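Local atomic coordinates of probable porin (Pseudomonas aeruginosa, PDB entry 4FT6), a protein that probably forms an outer-membrane channel of the OprD porin family, through which small solutes are thought to pass. Residues A[96-101]-A[135-140]; A[157-162]-A[166-171]. All blocks are in the same frame, centred on the assembly; numbering follows the deposited sequence.

Contact 1 of 2, residues A[96-101]-A[135-140]. With C8E ((hydroxyethyloxy)tri(ethyloxy)octane), chain D; DMU (decyl-beta-D-maltopyranoside), chain F.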
loop_
_atom_site.group_PDB
_atom_site.type_symbol
_atom_site.label_atom_id
_atom_site.label_comp_id
_atom_site.label_asym_id
_atom_site.label_seq_id
_atom_site.Cartn_x
_atom_site.Cartn_y
_atom_site.Cartn_z
ATOM N N TYR A 96 -20.659 -5.253 3.353
ATOM C CA TYR A 96 -20.179 -5.825 2.103
ATOM C C TYR A 96 -19.238 -6.984 2.407
ATOM O O TYR A 96 -18.555 -7.003 3.438
ATOM C CB TYR A 96 -19.505 -4.770 1.229
ATOM C CG TYR A 96 -18.263 -4.113 1.825
ATOM C CD1 TYR A 96 -18.325 -3.377 3.006
ATOM C CD2 TYR A 96 -17.035 -4.194 1.176
ATOM C CE1 TYR A 96 -17.195 -2.762 3.527
ATOM C CE2 TYR A 96 -15.901 -3.583 1.695
ATOM C CZ TYR A 96 -15.988 -2.868 2.865
ATOM O OH TYR A 96 -14.868 -2.256 3.378
ATOM N N ALA A 97 -19.216 -7.964 1.520
ATOM C CA ALA A 97 -18.416 -9.147 1.761
ATOM C C ALA A 97 -17.783 -9.591 0.466
ATOM O O ALA A 97 -18.178 -9.158 -0.628
ATOM C CB ALA A 97 -19.246 -10.260 2.365
ATOM N N ARG A 98 -16.771 -10.436 0.589
ATOM C CA ARG A 98 -16.110 -10.955 -0.588
ATOM C C ARG A 98 -15.400 -12.254 -0.232
ATOM O O ARG A 98 -14.896 -12.424 0.885
ATOM C CB ARG A 98 -15.123 -9.931 -1.126
ATOM C CG ARG A 98 -14.682 -10.210 -2.537
ATOM C CD ARG A 98 -13.642 -9.215 -3.034
ATOM N NE ARG A 98 -12.964 -9.796 -4.190
ATOM C CZ ARG A 98 -13.499 -9.865 -5.399
ATOM N NH1 ARG A 98 -14.708 -9.360 -5.616
ATOM N NH2 ARG A 98 -12.821 -10.430 -6.390
ATOM N N LEU A 99 -15.374 -13.181 -1.175
ATOM C CA LEU A 99 -14.741 -14.457 -0.940
ATOM C C LEU A 99 -14.041 -14.884 -2.218
ATOM O O LEU A 99 -14.674 -15.024 -3.264
ATOM C CB LEU A 99 -15.790 -15.486 -0.540
ATOM C CG LEU A 99 -15.322 -16.875 -0.100
ATOM C CD1 LEU A 99 -14.252 -16.749 0.975
ATOM C CD2 LEU A 99 -16.521 -17.711 0.404
ATOM N N GLY A 100 -12.730 -15.058 -2.144
ATOM C CA GLY A 100 -11.990 -15.543 -3.289
ATOM C C GLY A 100 -11.114 -16.732 -2.941
ATOM O O GLY A 100 -10.472 -16.768 -1.879
ATOM N N VAL A 101 -11.084 -17.711 -3.837
ATOM C CA VAL A 101 -10.222 -18.868 -3.647
ATOM C C VAL A 101 -8.913 -18.628 -4.408
ATOM O O VAL A 101 -8.870 -17.807 -5.324
ATOM C CB VAL A 101 -10.911 -20.155 -4.153
ATOM C CG1 VAL A 101 -10.842 -20.233 -5.677
ATOM C CG2 VAL A 101 -10.265 -21.375 -3.547
ATOM N N THR A 135 -7.656 -6.234 -3.506
ATOM C CA THR A 135 -7.154 -7.516 -3.995
ATOM C C THR A 135 -7.064 -7.498 -5.501
ATOM O O THR A 135 -7.726 -6.689 -6.157
ATOM C CB THR A 135 -8.046 -8.694 -3.584
ATOM O OG1 THR A 135 -9.412 -8.344 -3.819
ATOM C CG2 THR A 135 -7.849 -9.056 -2.120
ATOM N N PHE A 136 -6.257 -8.396 -6.055
ATOM C CA PHE A 136 -6.212 -8.502 -7.499
ATOM C C PHE A 136 -6.611 -9.896 -7.990
ATOM O O PHE A 136 -6.581 -10.871 -7.235
ATOM C CB PHE A 136 -4.834 -8.116 -7.985
ATOM C CG PHE A 136 -4.595 -6.649 -7.972
ATOM C CD1 PHE A 136 -4.330 -5.974 -6.783
ATOM C CD2 PHE A 136 -4.676 -5.922 -9.158
ATOM C CE1 PHE A 136 -4.131 -4.587 -6.790
ATOM C CE2 PHE A 136 -4.476 -4.542 -9.173
ATOM C CZ PHE A 136 -4.200 -3.877 -7.995
ATOM N N GLN A 137 -6.990 -9.992 -9.257
ATOM C CA GLN A 137 -7.342 -11.279 -9.801
ATOM C C GLN A 137 -6.443 -11.587 -10.963
ATOM O O GLN A 137 -6.440 -10.862 -11.973
ATOM C CB GLN A 137 -8.798 -11.317 -10.268
ATOM C CG GLN A 137 -9.787 -11.282 -9.131
ATOM C CD GLN A 137 -9.869 -9.912 -8.509
ATOM O OE1 GLN A 137 -10.087 -8.926 -9.216
ATOM N NE2 GLN A 137 -9.658 -9.827 -7.188
ATOM N N GLY A 138 -5.708 -12.687 -10.828
ATOM C CA GLY A 138 -4.850 -13.165 -11.894
ATOM C C GLY A 138 -3.949 -14.261 -11.367
ATOM O O GLY A 138 -4.422 -15.174 -10.672
ATOM N N GLY A 139 -2.659 -14.174 -11.686
ATOM C CA GLY A 139 -1.733 -15.238 -11.372
ATOM C C GLY A 139 -0.346 -14.686 -11.124
ATOM O O GLY A 139 0.119 -13.788 -11.848
ATOM N N MET A 140 0.325 -15.215 -10.105
ATOM C CA MET A 140 1.664 -14.750 -9.786
ATOM C C MET A 140 2.655 -15.890 -9.750
ATOM O O MET A 140 2.404 -16.948 -9.156
ATOM C CB MET A 140 1.693 -14.014 -8.442
ATOM C CG MET A 140 0.808 -12.793 -8.381
ATOM S SD MET A 140 0.730 -12.149 -6.701
ATOM C CE MET A 140 2.343 -11.378 -6.594
HETATM C C1 C8E D . -11.272 -14.883 -6.880
HETATM C C2 C8E D . -11.466 -16.400 -6.771
HETATM C C3 C8E D . -12.808 -16.856 -7.351
HETATM C C4 C8E D . -13.869 -17.158 -6.294
HETATM C C5 C8E D . -14.021 -18.661 -6.079
HETATM C C6 C8E D . -15.172 -19.065 -5.166
HETATM C C7 C8E D . -14.712 -19.587 -3.806
HETATM C C8 C8E D . -15.758 -20.541 -3.228
HETATM O O9 C8E D . -15.278 -21.344 -2.166
HETATM C C10 C8E D . -15.481 -20.790 -0.882
HETATM C C11 C8E D . -16.311 -21.721 0.003
HETATM O O12 C8E D . -15.779 -23.030 0.057
HETATM C C13 C8E D . -16.096 -23.718 1.252
HETATM C C14 C8E D . -15.115 -24.860 1.503
HETATM O O15 C8E D . -14.187 -24.520 2.514
HETATM C C1 DMU F . -18.252 -12.334 -3.830
HETATM C C2 DMU F . -18.153 -11.356 -5.064
HETATM C C3 DMU F . -19.654 -10.896 -5.619
HETATM C C4 DMU F . -20.667 -10.759 -4.422
HETATM O O5 DMU F . -20.590 -11.889 -3.607
HETATM C C6 DMU F . -19.371 -11.927 -2.912
HETATM O O7 DMU F . -19.689 -9.760 -6.575
HETATM O O16 DMU F . -19.476 -12.748 -1.753
HETATM C C18 DMU F . -20.630 -12.621 -0.955
HETATM C C19 DMU F . -20.671 -13.663 0.161
HETATM C C22 DMU F . -19.309 -13.764 0.832
HETATM C C25 DMU F . -19.270 -15.029 1.684
HETATM C C28 DMU F . -18.995 -14.636 3.134
HETATM C C31 DMU F . -17.529 -14.915 3.452
HETATM C C34 DMU F . -17.056 -13.838 4.408
HETATM C C37 DMU F . -16.112 -14.427 5.429
HETATM C C40 DMU F . -15.422 -13.311 6.172
HETATM C C43 DMU F . -15.030 -13.821 7.526
HETATM O O49 DMU F . -17.033 -12.279 -3.211
HETATM O O55 DMU F . -17.100 -11.710 -6.041
HETATM C C57 DMU F . -22.020 -10.642 -5.012
HETATM O O61 DMU F . -22.231 -11.789 -5.764
HETATM C C5 DMU F . -18.294 -8.935 -8.355
HETATM C C7 DMU F . -19.260 -8.415 -9.348
HETATM C C8 DMU F . -20.017 -9.637 -10.034
HETATM C C9 DMU F . -19.311 -11.014 -9.632
HETATM O O1 DMU F . -19.456 -11.143 -8.275
HETATM C C10 DMU F . -18.811 -10.135 -7.587
HETATM O O2 DMU F . -21.478 -9.601 -9.754
HETATM O O3 DMU F . -17.112 -9.278 -8.975
HETATM O O4 DMU F . -18.633 -7.525 -10.211
HETATM C C11 DMU F . -19.826 -12.273 -10.285
HETATM O O6 DMU F . -19.165 -13.365 -9.729
#
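Arg98 and Gln137 bring their polar ends together from opposite directions, Arg98 NH2 lying 3.3 Å from Gln137 NE2. Both nitrogens are N-H donors, so this approach is not a hydrogen bond, and the 57° between guanidinium and amide planes rules out a flat stack. Thr135 meets the same guanidinium obliquely: its OG1 is 3.9 Å from Arg98 NE, the two side chains sliding past each other. Arg98 spans the gap because CG stands anti to the backbone N (chi1 -164°) and the chain stays extended as far as NE; Gln137 bends at chi2 to meet it.

Glu116 explains why these donors gather. Its OE2 forms a salt bridge with Arg98 NE and a hydrogen bond with Thr135 OG1, while its OE1 is hydrogen-bonded to Gln137 NE2. The carboxylate would therefore be expected to offset the charge brought in by the guanidinium. Arg98 NH1 is bonded separately to Ser165 O, and Gln137 OE1 to Ser158 OG.

The setting is the antiparallel beta-barrel of an OprD-family porin. Strand 95-107 pairs with strand 58-71, Arg98 bonding to Gln67 through the backbone, whereas the chain turns a corner at Gly138, between strands 135-137 and 139-143. Only 90 Å² is buried between the two segments, since Arg98, Thr135 and Gln137 alone touch, through their side chains and without a direct hydrogen bond.

Detergent lies along residues 97-101. Leu99 N donates to O49 of decyl maltoside at 2.8 Å, with an N-H...O angle of 156°, and O55 of the same sugar lies 3.4 Å from Arg98 NH1, oblique to the guanidinium. Farther along, the octyl chain of C8E approaches Gly100 CA through its C2 (3.6 Å) and Val101 CG1 through its C5 (3.6 Å). Leu99 CD2 meets C10 of that detergent at 3.5 Å.

Contact 2 of 2, residues A[157-162]-A[166-171]. With DMU (decyl-beta-D-maltopyranoside), chain F.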
loop_
_atom_site.group_PDB
_atom_site.type_symbol
_atom_site.label_atom_id
_atom_site.label_comp_id
_atom_site.label_asym_id
_atom_site.label_seq_id
_atom_site.Cartn_x
_atom_site.Cartn_y
_atom_site.Cartn_z
ATOM N N ARG A 157 -5.794 -9.350 -14.225
ATOM C CA ARG A 157 -6.878 -9.013 -15.153
ATOM C C ARG A 157 -7.892 -8.047 -14.587
ATOM O O ARG A 157 -8.492 -7.270 -15.330
ATOM C CB ARG A 157 -7.590 -10.275 -15.631
ATOM C CG ARG A 157 -6.610 -11.239 -16.218
ATOM C CD ARG A 157 -7.243 -12.324 -17.015
ATOM N NE ARG A 157 -6.229 -12.863 -17.905
ATOM C CZ ARG A 157 -6.464 -13.730 -18.878
ATOM N NH1 ARG A 157 -7.696 -14.167 -19.096
ATOM N NH2 ARG A 157 -5.455 -14.143 -19.634
ATOM N N SER A 158 -8.080 -8.103 -13.273
ATOM C CA SER A 158 -9.014 -7.226 -12.599
ATOM C C SER A 158 -8.582 -6.979 -11.157
ATOM O O SER A 158 -7.700 -7.666 -10.627
ATOM C CB SER A 158 -10.371 -7.879 -12.564
ATOM O OG SER A 158 -10.325 -8.887 -11.580
ATOM N N LEU A 159 -9.216 -5.997 -10.527
ATOM C CA LEU A 159 -8.970 -5.716 -9.122
ATOM C C LEU A 159 -10.292 -5.572 -8.379
ATOM O O LEU A 159 -11.341 -5.378 -8.995
ATOM C CB LEU A 159 -8.142 -4.441 -8.968
ATOM C CG LEU A 159 -8.701 -3.123 -9.531
ATOM C CD1 LEU A 159 -9.808 -2.499 -8.667
ATOM C CD2 LEU A 159 -7.560 -2.116 -9.710
ATOM N N SER A 160 -10.235 -5.638 -7.056
ATOM C CA SER A 160 -11.373 -5.276 -6.227
ATOM C C SER A 160 -10.896 -4.229 -5.230
ATOM O O SER A 160 -9.992 -4.500 -4.426
ATOM C CB SER A 160 -11.927 -6.494 -5.478
ATOM O OG SER A 160 -13.013 -6.112 -4.640
ATOM N N GLN A 161 -11.476 -3.032 -5.289
ATOM C CA GLN A 161 -11.057 -1.954 -4.388
ATOM C C GLN A 161 -11.371 -2.268 -2.922
ATOM O O GLN A 161 -12.218 -3.120 -2.614
ATOM C CB GLN A 161 -11.686 -0.607 -4.796
ATOM C CG GLN A 161 -11.385 -0.149 -6.231
ATOM C CD GLN A 161 -9.889 0.162 -6.482
ATOM O OE1 GLN A 161 -9.016 -0.148 -5.658
ATOM N NE2 GLN A 161 -9.600 0.770 -7.636
ATOM N N ARG A 162 -10.680 -1.571 -2.026
ATOM C CA ARG A 162 -10.792 -1.827 -0.594
ATOM C C ARG A 162 -12.223 -1.711 -0.045
ATOM O O ARG A 162 -12.595 -2.439 0.884
ATOM C CB ARG A 162 -9.866 -0.880 0.153
ATOM C CG ARG A 162 -10.225 0.582 -0.049
ATOM C CD ARG A 162 -9.060 1.437 0.261
ATOM N NE ARG A 162 -9.340 2.834 -0.022
ATOM C CZ ARG A 162 -8.513 3.819 0.289
ATOM N NH1 ARG A 162 -7.378 3.531 0.894
ATOM N NH2 ARG A 162 -8.834 5.073 0.015
ATOM N N ASP A 166 -17.134 -5.852 -5.237
ATOM C CA ASP A 166 -17.037 -6.169 -6.659
ATOM C C ASP A 166 -15.618 -6.089 -7.200
ATOM O O ASP A 166 -14.724 -5.518 -6.561
ATOM C CB ASP A 166 -17.944 -5.236 -7.468
ATOM C CG ASP A 166 -19.354 -5.173 -6.918
ATOM O OD1 ASP A 166 -19.810 -6.184 -6.337
ATOM O OD2 ASP A 166 -20.000 -4.112 -7.072
ATOM N N HIS A 167 -15.412 -6.674 -8.377
ATOM C CA HIS A 167 -14.171 -6.469 -9.106
ATOM C C HIS A 167 -14.443 -5.671 -10.384
ATOM O O HIS A 167 -15.586 -5.599 -10.863
ATOM C CB HIS A 167 -13.462 -7.797 -9.416
ATOM C CG HIS A 167 -14.177 -8.643 -10.425
ATOM N ND1 HIS A 167 -14.245 -8.306 -11.764
ATOM C CD2 HIS A 167 -14.843 -9.801 -10.293
ATOM C CE1 HIS A 167 -14.949 -9.219 -12.403
ATOM N NE2 HIS A 167 -15.330 -10.139 -11.536
ATOM N N GLN A 168 -13.383 -5.074 -10.926
ATOM C CA GLN A 168 -13.464 -4.260 -12.142
ATOM C C GLN A 168 -12.161 -4.361 -12.939
ATOM O O GLN A 168 -11.107 -4.644 -12.361
ATOM C CB GLN A 168 -13.711 -2.799 -11.763
ATOM C CG GLN A 168 -12.570 -2.190 -10.964
ATOM C CD GLN A 168 -12.940 -0.855 -10.325
ATOM O OE1 GLN A 168 -13.286 -0.791 -9.140
ATOM N NE2 GLN A 168 -12.868 0.214 -11.110
ATOM N N ASP A 169 -12.230 -4.130 -14.252
ATOM C CA ASP A 169 -11.018 -4.082 -15.068
ATOM C C ASP A 169 -10.054 -3.011 -14.541
ATOM O O ASP A 169 -10.481 -2.081 -13.867
ATOM C CB ASP A 169 -11.358 -3.805 -16.532
ATOM C CG ASP A 169 -12.184 -4.910 -17.158
ATOM O OD1 ASP A 169 -12.267 -6.011 -16.567
ATOM O OD2 ASP A 169 -12.743 -4.681 -18.251
ATOM N N LEU A 170 -8.760 -3.156 -14.840
ATOM C CA LEU A 170 -7.741 -2.235 -14.337
ATOM C C LEU A 170 -7.749 -0.893 -15.080
ATOM O O LEU A 170 -8.200 -0.811 -16.231
ATOM C CB LEU A 170 -6.351 -2.852 -14.449
ATOM C CG LEU A 170 -5.934 -4.040 -13.581
ATOM C CD1 LEU A 170 -6.975 -4.359 -12.531
ATOM C CD2 LEU A 170 -5.634 -5.260 -14.453
ATOM N N SER A 171 -7.270 0.154 -14.410
ATOM C CA SER A 171 -7.199 1.511 -14.974
ATOM C C SER A 171 -6.141 2.267 -14.172
ATOM O O SER A 171 -5.586 1.711 -13.213
ATOM C CB SER A 171 -8.558 2.212 -14.874
ATOM O OG SER A 171 -8.847 2.562 -13.536
HETATM C C1 DMU F . -18.252 -12.334 -3.830
HETATM C C2 DMU F . -18.153 -11.356 -5.064
HETATM C C3 DMU F . -19.654 -10.896 -5.619
HETATM C C4 DMU F . -20.667 -10.759 -4.422
HETATM O O5 DMU F . -20.590 -11.889 -3.607
HETATM C C6 DMU F . -19.371 -11.927 -2.912
HETATM O O7 DMU F . -19.689 -9.760 -6.575
HETATM O O16 DMU F . -19.476 -12.748 -1.753
HETATM C C18 DMU F . -20.630 -12.621 -0.955
HETATM C C19 DMU F . -20.671 -13.663 0.161
HETATM C C22 DMU F . -19.309 -13.764 0.832
HETATM C C25 DMU F . -19.270 -15.029 1.684
HETATM C C28 DMU F . -18.995 -14.636 3.134
HETATM C C31 DMU F . -17.529 -14.915 3.452
HETATM C C34 DMU F . -17.056 -13.838 4.408
HETATM C C37 DMU F . -16.112 -14.427 5.429
HETATM C C40 DMU F . -15.422 -13.311 6.172
HETATM C C43 DMU F . -15.030 -13.821 7.526
HETATM O O49 DMU F . -17.033 -12.279 -3.211
HETATM O O55 DMU F . -17.100 -11.710 -6.041
HETATM C C57 DMU F . -22.020 -10.642 -5.012
HETATM O O61 DMU F . -22.231 -11.789 -5.764
HETATM C C5 DMU F . -18.294 -8.935 -8.355
HETATM C C7 DMU F . -19.260 -8.415 -9.348
HETATM C C8 DMU F . -20.017 -9.637 -10.034
HETATM C C9 DMU F . -19.311 -11.014 -9.632
HETATM O O1 DMU F . -19.456 -11.143 -8.275
HETATM C C10 DMU F . -18.811 -10.135 -7.587
HETATM O O2 DMU F . -21.478 -9.601 -9.754
HETATM O O3 DMU F . -17.112 -9.278 -8.975
HETATM O O4 DMU F . -18.633 -7.525 -10.211
HETATM C C11 DMU F . -19.826 -12.273 -10.285
HETATM O O6 DMU F . -19.165 -13.365 -9.729
HETATM O O HOH W 1 -13.656 -2.899 -6.667
#
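Asp166 O accepts from two directions across a short turn: Ser160 OG donates to it at 2.6 Å, and a water donates to it at 2.8 Å. The serine hydroxyl arrives from above the carbonyl plane, 42° out of it, rather than on a lone pair. It gets there because OG is anti to the backbone N (chi1 178°), beside its own carbonyl carbon. The same water accepts from Gln161 N at 2.6 Å and gives a longer bond to Gln168 OE1, so one solvent molecule links Gln161 and Asp166 at the turn and, more weakly, Gln168 on the returning strand.

Beyond the turn, the backbones form a single well-made antiparallel hydrogen-bonded pair, Leu159 with Gln168. Leu159 N reaches Gln168 O at 3.0 Å with an N-H...O angle of 166°, and Gln168 N returns to Leu159 O at 2.8 Å. This is a beta hairpin between strand 149-160 and the short strand 168-169. The far edge of residues 157-160 is taken by strand 135-137, where Arg157 and Ser158 both face Gln137 in a classic beta bulge.

Side chains supplement the pair on the face that holds Leu159 and Gln168, where Leu159 CD1 rests against the aliphatic CG of Gln168 at 3.6 Å. Leu170 adds a separate apolar contact: its CD1 packs on the Ser158-Leu159 peptide, 3.4 Å from Ser158 C, and meets Leu159 CD2 at 3.7 Å. Decyl maltoside borders the turn at Asp166, though the placement of its sugar beside His167 is uncertain.

The one sound backbone pair is thus supplemented by two unlike kinds of contact: polar bonds from hydroxyl and water to a carbonyl at the turn, and the apolar contacts of Leu159 and Leu170.

How the contacts relate
The touching residues of contact 1 are mostly buried, while those of contact 2 are evenly divided between buried and exposed, with two in between; yet the two centres lie only about 9 Å apart. Each contact has one segment in the paired strands 135-137 and 149-160, and Gln137 connects the two sites. Their chemistry differs with position. In contact 1, residues distant in sequence meet through side chains alone, linked by a shared carboxylate. Contact 2 closes a local hairpin with backbone bonds, a water and apolar packing. Decyl maltoside touches both, lying beside Leu99 in one and Asp166 in the other.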